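Long-range contact in ferredoxin (Mycobacterium smegmatis, PDB 2V2K), which transfers electrons in a wide variety of metabolic reactions, using bound iron-sulfur clusters as its redox centres: residues I25-A29 / D73-E77. Coordinates in Å, arbitrary orientation, origin at the centre of the assembly. Residues are numbered along the deposited sequence.
Sequences IYEGA and DFFAE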
ATOM      1  N   ILE A  25       5.084  -0.537  -5.094  1.00 20.17           N
ATOM      2  CA  ILE A  25       4.335  -1.069  -3.970  1.00 20.60           C
ATOM      3  C   ILE A  25       5.351  -1.522  -2.919  1.00 19.99           C
ATOM      4  O   ILE A  25       6.100  -2.460  -3.142  1.00 20.91           O
ATOM      5  CB  ILE A  25       3.359  -2.222  -4.352  1.00 21.41           C
ATOM      6  CG1 ILE A  25       2.598  -1.903  -5.655  1.00 21.53           C
ATOM      7  CG2 ILE A  25       2.378  -2.471  -3.141  1.00 20.79           C
ATOM      8  CD1 ILE A  25       1.439  -2.847  -6.022  1.00 21.15           C
ATOM      9  N   TYR A  26       5.368  -0.798  -1.799  1.00 19.65           N
ATOM     10  CA  TYR A  26       6.408  -0.903  -0.775  1.00 20.07           C
ATOM     11  C   TYR A  26       5.876  -1.542   0.505  1.00 20.32           C
ATOM     12  O   TYR A  26       4.724  -1.307   0.879  1.00 20.20           O
ATOM     13  CB  TYR A  26       6.977   0.465  -0.427  1.00 19.96           C
ATOM     14  CG  TYR A  26       7.716   1.213  -1.537  1.00 18.87           C
ATOM     15  CD1 TYR A  26       9.094   1.428  -1.471  1.00 21.33           C
ATOM     16  CD2 TYR A  26       7.037   1.738  -2.653  1.00 17.87           C
ATOM     17  CE1 TYR A  26       9.784   2.152  -2.485  1.00 21.44           C
ATOM     18  CE2 TYR A  26       7.725   2.469  -3.657  1.00 20.02           C
ATOM     19  CZ  TYR A  26       9.089   2.664  -3.563  1.00 19.56           C
ATOM     20  OH  TYR A  26       9.762   3.360  -4.559  1.00 19.51           O
ATOM     21  N   GLU A  27       6.741  -2.292   1.189  1.00 21.20           N
ATOM     22  CA  GLU A  27       6.318  -3.067   2.360  1.00 22.25           C
ATOM     23  C   GLU A  27       6.630  -2.394   3.704  1.00 22.15           C
ATOM     24  O   GLU A  27       7.777  -2.045   3.970  1.00 21.95           O
ATOM     25  CB  GLU A  27       6.975  -4.444   2.348  1.00 22.67           C
ATOM     26  CG  GLU A  27       6.381  -5.395   3.379  1.00 24.61           C
ATOM     27  CD  GLU A  27       6.983  -6.773   3.346  1.00 27.62           C
ATOM     28  OE1 GLU A  27       7.799  -7.053   2.437  1.00 30.08           O
ATOM     29  OE2 GLU A  27       6.661  -7.587   4.251  1.00 32.33           O
ATOM     30  N   GLY A  28       5.603  -2.259   4.537  1.00 22.16           N
ATOM     31  CA  GLY A  28       5.751  -1.835   5.939  1.00 22.46           C
ATOM     32  C   GLY A  28       5.619  -3.047   6.864  1.00 22.16           C
ATOM     33  O   GLY A  28       5.470  -4.178   6.408  1.00 21.74           O
ATOM     34  N   ALA A  29       5.673  -2.799   8.168  1.00 22.31           N
ATOM     35  CA  ALA A  29       5.433  -3.824   9.174  1.00 22.44           C
ATOM     36  C   ALA A  29       4.011  -4.385   9.143  1.00 22.23           C
ATOM     37  O   ALA A  29       3.822  -5.584   9.364  1.00 22.89           O
ATOM     38  CB  ALA A  29       5.735  -3.258  10.563  1.00 22.21           C
ATOM     39  N   ASP A  73       1.588   9.026   3.339  1.00 22.31           N
ATOM     40  CA  ASP A  73       2.347   9.267   4.604  1.00 22.75           C
ATOM     41  C   ASP A  73       3.467   8.237   4.864  1.00 22.32           C
ATOM     42  O   ASP A  73       4.475   8.547   5.539  1.00 22.55           O
ATOM     43  CB  ASP A  73       1.388   9.295   5.819  1.00 22.98           C
ATOM     44  CG  ASP A  73       0.520  10.562   5.907  1.00 26.49           C
ATOM     45  OD1 ASP A  73       0.816  11.567   5.220  1.00 28.93           O
ATOM     46  OD2 ASP A  73      -0.455  10.564   6.715  1.00 28.34           O
ATOM     47  N   PHE A  74       3.307   7.017   4.344  1.00 21.99           N
ATOM     48  CA  PHE A  74       4.359   5.994   4.455  1.00 22.01           C
ATOM     49  C   PHE A  74       5.732   6.467   3.937  1.00 22.18           C
ATOM     50  O   PHE A  74       6.776   6.028   4.434  1.00 22.30           O
ATOM     51  CB  PHE A  74       3.970   4.707   3.728  1.00 21.69           C
ATOM     52  CG  PHE A  74       4.965   3.591   3.891  1.00 21.27           C
ATOM     53  CD1 PHE A  74       4.989   2.812   5.053  1.00 20.43           C
ATOM     54  CD2 PHE A  74       5.851   3.283   2.869  1.00 20.04           C
ATOM     55  CE1 PHE A  74       5.881   1.769   5.192  1.00 21.42           C
ATOM     56  CE2 PHE A  74       6.764   2.238   3.006  1.00 20.96           C
ATOM     57  CZ  PHE A  74       6.788   1.490   4.157  1.00 19.65           C
ATOM     58  N   PHE A  75       5.710   7.355   2.945  1.00 23.01           N
ATOM     59  CA  PHE A  75       6.930   7.799   2.251  1.00 22.45           C
ATOM     60  C   PHE A  75       7.505   9.133   2.791  1.00 22.77           C
ATOM     61  O   PHE A  75       8.382   9.733   2.171  1.00 22.24           O
ATOM     62  CB  PHE A  75       6.640   7.843   0.738  1.00 23.69           C
ATOM     63  CG  PHE A  75       6.195   6.536   0.202  1.00 21.06           C
ATOM     64  CD1 PHE A  75       7.129   5.571  -0.101  1.00 20.46           C
ATOM     65  CD2 PHE A  75       4.845   6.229   0.069  1.00 20.00           C
ATOM     66  CE1 PHE A  75       6.754   4.344  -0.563  1.00 20.16           C
ATOM     67  CE2 PHE A  75       4.458   4.991  -0.399  1.00 19.75           C
ATOM     68  CZ  PHE A  75       5.415   4.034  -0.730  1.00 21.27           C
ATOM     69  N   ALA A  76       7.016   9.590   3.944  1.00 22.86           N
ATOM     70  CA  ALA A  76       7.525  10.826   4.562  1.00 22.99           C
ATOM     71  C   ALA A  76       9.063  10.872   4.641  1.00 23.42           C
ATOM     72  O   ALA A  76       9.657  11.909   4.325  1.00 23.45           O
ATOM     73  CB  ALA A  76       6.905  11.031   5.948  1.00 23.02           C
ATOM     74  N   GLU A  77       9.693   9.757   5.036  1.00 23.31           N
ATOM     75  CA  GLU A  77      11.159   9.695   5.221  1.00 23.57           C
ATOM     76  C   GLU A  77      11.883   8.984   4.076  1.00 23.72           C
ATOM     77  O   GLU A  77      13.116   9.094   3.924  1.00 23.77           O
ATOM     78  CB  GLU A  77      11.480   8.989   6.532  1.00 24.18           C
ATOM     79  CG  GLU A  77      10.840   9.653   7.755  1.00 24.88           C
TER
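Two consecutive aromatic side chains, Phe74 and Phe75, reach from a type I beta turn (Asp73 to Ala76) onto the strand 25-27. The ring pair is T-shaped: Phe75 presents its edge to the face of Tyr26, with centroids 4.8 Å apart, planes at 79° and Phe75 CE1 3.4 Å from Tyr26 CD2. The remaining contacts are van der Waals and belong to Phe74, whose CE2 lies 3.9 Å from Tyr26 CB, CZ 3.7 Å from Glu27 O and CE1 3.7 Å from Gly28 CA. A CB on Gly28 would sit only 3.0 Å from Phe74 CE1, so its bare CA lets the ring settle against the backbone. Tyr26 OH is hydrogen-bonded to Glu38, and the Glu27 side chain, its CA-to-CB bond pointing away from 73-77, forms salt bridges with Lys14 and Lys12. Phe74 also stacks on Tyr33. The segment following helix 67-73 thus covers the two-stranded antiparallel sheet (25-27 and 32-34) of the ferredoxin fold, on the face turned away from the iron-sulfur cluster touched by Ile25.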